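Local coordinates for protein phiAB6 tailspike (Unidentified phage, PDB 5JS4) that probably binds the exopolysaccharide of Acinetobacter baumannii as a trimeric phage tailspike and cuts it into fragments, at residues I367-V378 / A390-Y401. Numbering follows the deposited sequence.
Sequences ITLINFYNQIVV and AWLYYSQNAGIY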
loop_
_atom_site.group_PDB
_atom_site.type_symbol
_atom_site.label_atom_id
_atom_site.label_comp_id
_atom_site.label_asym_id
_atom_site.label_seq_id
_atom_site.Cartn_x
_atom_site.Cartn_y
_atom_site.Cartn_z
ATOM N N ILE A 367 21.558 -9.076 -0.681
ATOM C CA ILE A 367 22.887 -8.746 -1.174
ATOM C C ILE A 367 23.422 -7.476 -0.524
ATOM O O ILE A 367 22.662 -6.603 -0.092
ATOM C CB ILE A 367 22.931 -8.612 -2.716
ATOM C CG1 ILE A 367 22.098 -7.418 -3.211
ATOM C CG2 ILE A 367 22.465 -9.912 -3.362
ATOM C CD1 ILE A 367 22.281 -7.113 -4.684
ATOM N N THR A 368 24.746 -7.406 -0.456
ATOM C CA THR A 368 25.459 -6.225 -0.003
ATOM C C THR A 368 26.540 -5.939 -1.032
ATOM O O THR A 368 27.412 -6.776 -1.258
ATOM C CB THR A 368 26.090 -6.459 1.377
ATOM O OG1 THR A 368 25.065 -6.824 2.303
ATOM C CG2 THR A 368 26.795 -5.205 1.880
ATOM N N LEU A 369 26.467 -4.766 -1.659
ATOM C CA LEU A 369 27.429 -4.372 -2.689
ATOM C C LEU A 369 28.114 -3.082 -2.281
ATOM O O LEU A 369 27.458 -2.140 -1.833
ATOM C CB LEU A 369 26.747 -4.200 -4.043
ATOM C CG LEU A 369 25.992 -5.425 -4.569
ATOM C CD1 LEU A 369 25.365 -5.119 -5.917
ATOM C CD2 LEU A 369 26.893 -6.643 -4.682
ATOM N N ILE A 370 29.436 -3.057 -2.441
ATOM C CA ILE A 370 30.274 -1.977 -1.921
ATOM C C ILE A 370 31.193 -1.444 -3.022
ATOM O O ILE A 370 31.955 -2.201 -3.624
ATOM C CB ILE A 370 31.118 -2.453 -0.719
ATOM C CG1 ILE A 370 30.249 -3.189 0.314
ATOM C CG2 ILE A 370 31.816 -1.278 -0.050
ATOM C CD1 ILE A 370 30.187 -4.690 0.132
ATOM N N ASN A 371 31.128 -0.132 -3.249
ATOM C CA ASN A 371 31.849 0.543 -4.335
ATOM C C ASN A 371 31.297 0.113 -5.701
ATOM O O ASN A 371 30.099 -0.142 -5.815
ATOM C CB ASN A 371 33.375 0.359 -4.210
ATOM C CG ASN A 371 33.912 0.843 -2.876
ATOM O OD1 ASN A 371 33.501 1.889 -2.372
ATOM N ND2 ASN A 371 34.834 0.085 -2.297
ATOM N N PHE A 372 32.158 0.033 -6.717
ATOM C CA PHE A 372 31.764 -0.154 -8.122
ATOM C C PHE A 372 31.190 1.127 -8.727
ATOM O O PHE A 372 30.787 2.050 -8.016
ATOM C CB PHE A 372 30.765 -1.306 -8.325
ATOM C CG PHE A 372 31.300 -2.659 -7.956
ATOM C CD1 PHE A 372 32.111 -3.367 -8.834
ATOM C CD2 PHE A 372 30.967 -3.243 -6.740
ATOM C CE1 PHE A 372 32.593 -4.623 -8.499
ATOM C CE2 PHE A 372 31.445 -4.495 -6.401
ATOM C CZ PHE A 372 32.260 -5.187 -7.279
ATOM N N TYR A 373 31.163 1.163 -10.055
ATOM C CA TYR A 373 30.637 2.296 -10.807
ATOM C C TYR A 373 29.117 2.159 -10.881
ATOM O O TYR A 373 28.389 2.921 -10.241
ATOM C CB TYR A 373 31.289 2.329 -12.194
ATOM C CG TYR A 373 30.955 3.532 -13.038
ATOM C CD1 TYR A 373 31.507 4.776 -12.754
ATOM C CD2 TYR A 373 30.114 3.421 -14.143
ATOM C CE1 TYR A 373 31.216 5.883 -13.535
ATOM C CE2 TYR A 373 29.815 4.524 -14.929
ATOM C CZ TYR A 373 30.373 5.751 -14.622
ATOM O OH TYR A 373 30.082 6.849 -15.400
ATOM N N ASN A 374 28.653 1.181 -11.656
ATOM C CA ASN A 374 27.287 0.692 -11.568
ATOM C C ASN A 374 27.336 -0.626 -10.819
ATOM O O ASN A 374 28.132 -1.500 -11.153
ATOM C CB ASN A 374 26.677 0.480 -12.959
ATOM C CG ASN A 374 26.582 1.764 -13.763
ATOM O OD1 ASN A 374 26.928 1.794 -14.948
ATOM N ND2 ASN A 374 26.105 2.827 -13.135
ATOM N N GLN A 375 26.506 -0.776 -9.796
ATOM C CA GLN A 375 26.537 -2.004 -9.009
ATOM C C GLN A 375 25.744 -3.101 -9.715
ATOM O O GLN A 375 26.291 -4.159 -10.024
ATOM C CB GLN A 375 26.080 -1.741 -7.575
ATOM C CG GLN A 375 27.135 -0.965 -6.798
ATOM C CD GLN A 375 26.682 -0.491 -5.435
ATOM O OE1 GLN A 375 25.506 -0.191 -5.224
ATOM N NE2 GLN A 375 27.622 -0.396 -4.501
ATOM N N ILE A 376 24.481 -2.828 -10.015
ATOM C CA ILE A 376 23.657 -3.741 -10.798
ATOM C C ILE A 376 23.435 -3.136 -12.177
ATOM O O ILE A 376 22.868 -2.054 -12.299
ATOM C CB ILE A 376 22.293 -3.991 -10.122
ATOM C CG1 ILE A 376 22.482 -4.588 -8.719
ATOM C CG2 ILE A 376 21.416 -4.885 -10.993
ATOM C CD1 ILE A 376 22.984 -6.016 -8.685
ATOM N N VAL A 377 23.895 -3.835 -13.210
ATOM C CA VAL A 377 23.695 -3.410 -14.588
ATOM C C VAL A 377 22.632 -4.306 -15.207
ATOM O O VAL A 377 22.874 -5.484 -15.456
ATOM C CB VAL A 377 25.001 -3.493 -15.404
ATOM C CG1 VAL A 377 24.768 -3.081 -16.853
ATOM C CG2 VAL A 377 26.072 -2.616 -14.772
ATOM N N VAL A 378 21.451 -3.744 -15.438
ATOM C CA VAL A 378 20.354 -4.487 -16.046
ATOM C C VAL A 378 20.490 -4.408 -17.557
ATOM O O VAL A 378 20.600 -3.318 -18.111
ATOM C CB VAL A 378 18.981 -3.915 -15.642
ATOM C CG1 VAL A 378 17.860 -4.731 -16.273
ATOM C CG2 VAL A 378 18.835 -3.887 -14.126
ATOM N N ALA A 390 18.623 -5.261 -0.071
ATOM C CA ALA A 390 19.936 -4.959 -0.608
ATOM C C ALA A 390 20.518 -3.744 0.087
ATOM O O ALA A 390 19.826 -2.743 0.281
ATOM C CB ALA A 390 19.845 -4.710 -2.100
ATOM N N TRP A 391 21.788 -3.853 0.466
ATOM C CA TRP A 391 22.543 -2.735 1.018
ATOM C C TRP A 391 23.569 -2.342 -0.030
ATOM O O TRP A 391 24.517 -3.079 -0.290
ATOM C CB TRP A 391 23.168 -3.119 2.365
ATOM C CG TRP A 391 22.117 -3.562 3.355
ATOM C CD1 TRP A 391 20.848 -3.067 3.466
ATOM C CD2 TRP A 391 22.234 -4.583 4.356
ATOM N NE1 TRP A 391 20.168 -3.716 4.463
ATOM C CE2 TRP A 391 20.993 -4.652 5.027
ATOM C CE3 TRP A 391 23.262 -5.449 4.748
ATOM C CZ2 TRP A 391 20.751 -5.552 6.066
ATOM C CZ3 TRP A 391 23.020 -6.345 5.783
ATOM C CH2 TRP A 391 21.775 -6.387 6.430
ATOM N N LEU A 392 23.337 -1.187 -0.651
ATOM C CA LEU A 392 24.086 -0.753 -1.824
ATOM C C LEU A 392 24.852 0.516 -1.473
ATOM O O LEU A 392 24.299 1.614 -1.500
ATOM C CB LEU A 392 23.126 -0.523 -2.997
ATOM C CG LEU A 392 22.290 -1.742 -3.412
ATOM C CD1 LEU A 392 21.381 -1.399 -4.583
ATOM C CD2 LEU A 392 23.168 -2.936 -3.754
ATOM N N TYR A 393 26.128 0.343 -1.137
ATOM C CA TYR A 393 26.937 1.410 -0.554
ATOM C C TYR A 393 28.051 1.867 -1.497
ATOM O O TYR A 393 28.721 1.052 -2.131
ATOM C CB TYR A 393 27.566 0.938 0.762
ATOM C CG TYR A 393 26.669 0.981 1.990
ATOM C CD1 TYR A 393 25.373 0.463 1.965
ATOM C CD2 TYR A 393 27.140 1.498 3.198
ATOM C CE1 TYR A 393 24.569 0.486 3.094
ATOM C CE2 TYR A 393 26.340 1.518 4.332
ATOM C CZ TYR A 393 25.055 1.010 4.274
ATOM O OH TYR A 393 24.249 1.026 5.389
ATOM N N TYR A 394 28.235 3.182 -1.567
ATOM C CA TYR A 394 29.410 3.811 -2.193
ATOM C C TYR A 394 29.533 3.653 -3.714
ATOM O O TYR A 394 30.635 3.792 -4.251
ATOM C CB TYR A 394 30.725 3.336 -1.539
ATOM C CG TYR A 394 30.712 3.181 -0.030
ATOM C CD1 TYR A 394 30.019 4.068 0.787
ATOM C CD2 TYR A 394 31.419 2.150 0.577
ATOM C CE1 TYR A 394 30.018 3.919 2.166
ATOM C CE2 TYR A 394 31.429 1.994 1.952
ATOM C CZ TYR A 394 30.727 2.877 2.744
ATOM O OH TYR A 394 30.735 2.715 4.110
ATOM N N SER A 395 28.433 3.392 -4.420
ATOM C CA SER A 395 28.493 3.351 -5.887
ATOM C C SER A 395 28.944 4.710 -6.419
ATOM O O SER A 395 28.641 5.746 -5.831
ATOM C CB SER A 395 27.152 2.959 -6.512
ATOM O OG SER A 395 26.137 3.885 -6.183
ATOM N N GLN A 396 29.676 4.698 -7.525
ATOM C CA GLN A 396 30.219 5.934 -8.086
ATOM C C GLN A 396 29.269 6.576 -9.097
ATOM O O GLN A 396 29.319 7.786 -9.310
ATOM C CB GLN A 396 31.583 5.661 -8.717
ATOM C CG GLN A 396 32.637 5.260 -7.692
ATOM C CD GLN A 396 33.469 4.061 -8.111
ATOM O OE1 GLN A 396 33.523 3.701 -9.287
ATOM N NE2 GLN A 396 34.119 3.428 -7.139
ATOM N N ASN A 397 28.406 5.768 -9.710
ATOM C CA ASN A 397 27.454 6.261 -10.704
ATOM C C ASN A 397 26.011 5.913 -10.350
ATOM O O ASN A 397 25.145 6.789 -10.321
ATOM C CB ASN A 397 27.794 5.699 -12.084
ATOM C CG ASN A 397 26.906 6.260 -13.179
ATOM O OD1 ASN A 397 26.146 5.526 -13.816
ATOM N ND2 ASN A 397 26.985 7.566 -13.396
ATOM N N ALA A 398 25.756 4.633 -10.098
ATOM C CA ALA A 398 24.407 4.176 -9.770
ATOM C C ALA A 398 24.422 2.848 -9.027
ATOM O O ALA A 398 25.283 2.003 -9.260
ATOM C CB ALA A 398 23.566 4.054 -11.032
ATOM N N GLY A 399 23.461 2.670 -8.126
ATOM C CA GLY A 399 23.242 1.372 -7.503
ATOM C C GLY A 399 22.686 0.393 -8.524
ATOM O O GLY A 399 23.146 -0.744 -8.625
ATOM N N ILE A 400 21.688 0.849 -9.279
ATOM C CA ILE A 400 21.044 0.047 -10.315
ATOM C C ILE A 400 20.931 0.889 -11.584
ATOM O O ILE A 400 20.397 1.997 -11.548
ATOM C CB ILE A 400 19.639 -0.418 -9.877
ATOM C CG1 ILE A 400 19.718 -1.190 -8.554
ATOM C CG2 ILE A 400 19.002 -1.282 -10.958
ATOM C CD1 ILE A 400 18.378 -1.419 -7.885
ATOM N N TYR A 401 21.431 0.354 -12.696
ATOM C CA TYR A 401 21.427 1.056 -13.977
ATOM C C TYR A 401 20.770 0.207 -15.061
ATOM O O TYR A 401 21.152 -0.944 -15.265
ATOM C CB TYR A 401 22.857 1.412 -14.394
ATOM C CG TYR A 401 22.960 1.990 -15.792
ATOM C CD1 TYR A 401 22.166 3.064 -16.181
ATOM C CD2 TYR A 401 23.857 1.468 -16.723
ATOM C CE1 TYR A 401 22.255 3.598 -17.456
ATOM C CE2 TYR A 401 23.955 1.998 -18.000
ATOM C CZ TYR A 401 23.151 3.063 -18.360
ATOM O OH TYR A 401 23.239 3.596 -19.626
HETATM O O HOH W 1 33.477 4.083 -4.370
HETATM O O HOH W 2 34.936 0.754 -7.421
HETATM O O HOH W 3 25.519 2.455 -3.965
HETATM O O HOH W 4 22.032 -1.038 -18.314
#
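Leu369 and Leu392 lie side by side on the inner face of two parallel strands, with CD1 of Leu369 3.8 Å from CD2 of Leu392. Ile367 CG1 rests on Ala390 CB. Past the corner, Ile376 CB lies beside Ile400 CG1. This inside is tightly packed. Gln375 is buried here too. Its CD is anti to CA (chi2 172°), which carries the amide in to two carbonyls. NE2 gives a hydrogen bond to Asn371 O at 2.8 Å and a weak one to Tyr393 O. OE1 accepts from a water that also bonds Ser395 N, so both ends of the Gln375 amide are bonded.

The outer side of the turn is more open to solvent. Waters link Gln396 NE2 to Phe372 N and Asn371 OD1. One close contact persists here: Asn397 CB stands over the centre of the Tyr373 ring, 3.5 Å from its centroid, with the Asn397 amide stacked 7° from the ring plane. Asn397 OD1 takes the in-plane N-H of Asn374 ND2 on a lone pair, at 2.8 Å. Asn371 ND2 bonds Cys344 O and a bound malonic acid, probably from the crystallisation liquor, whose pocket also includes Ile370 and Tyr394. Stacked parallel strands turning the same corner are typical of successive coils of a right-handed parallel beta-helix, as in pectate lyase-like tailspikes.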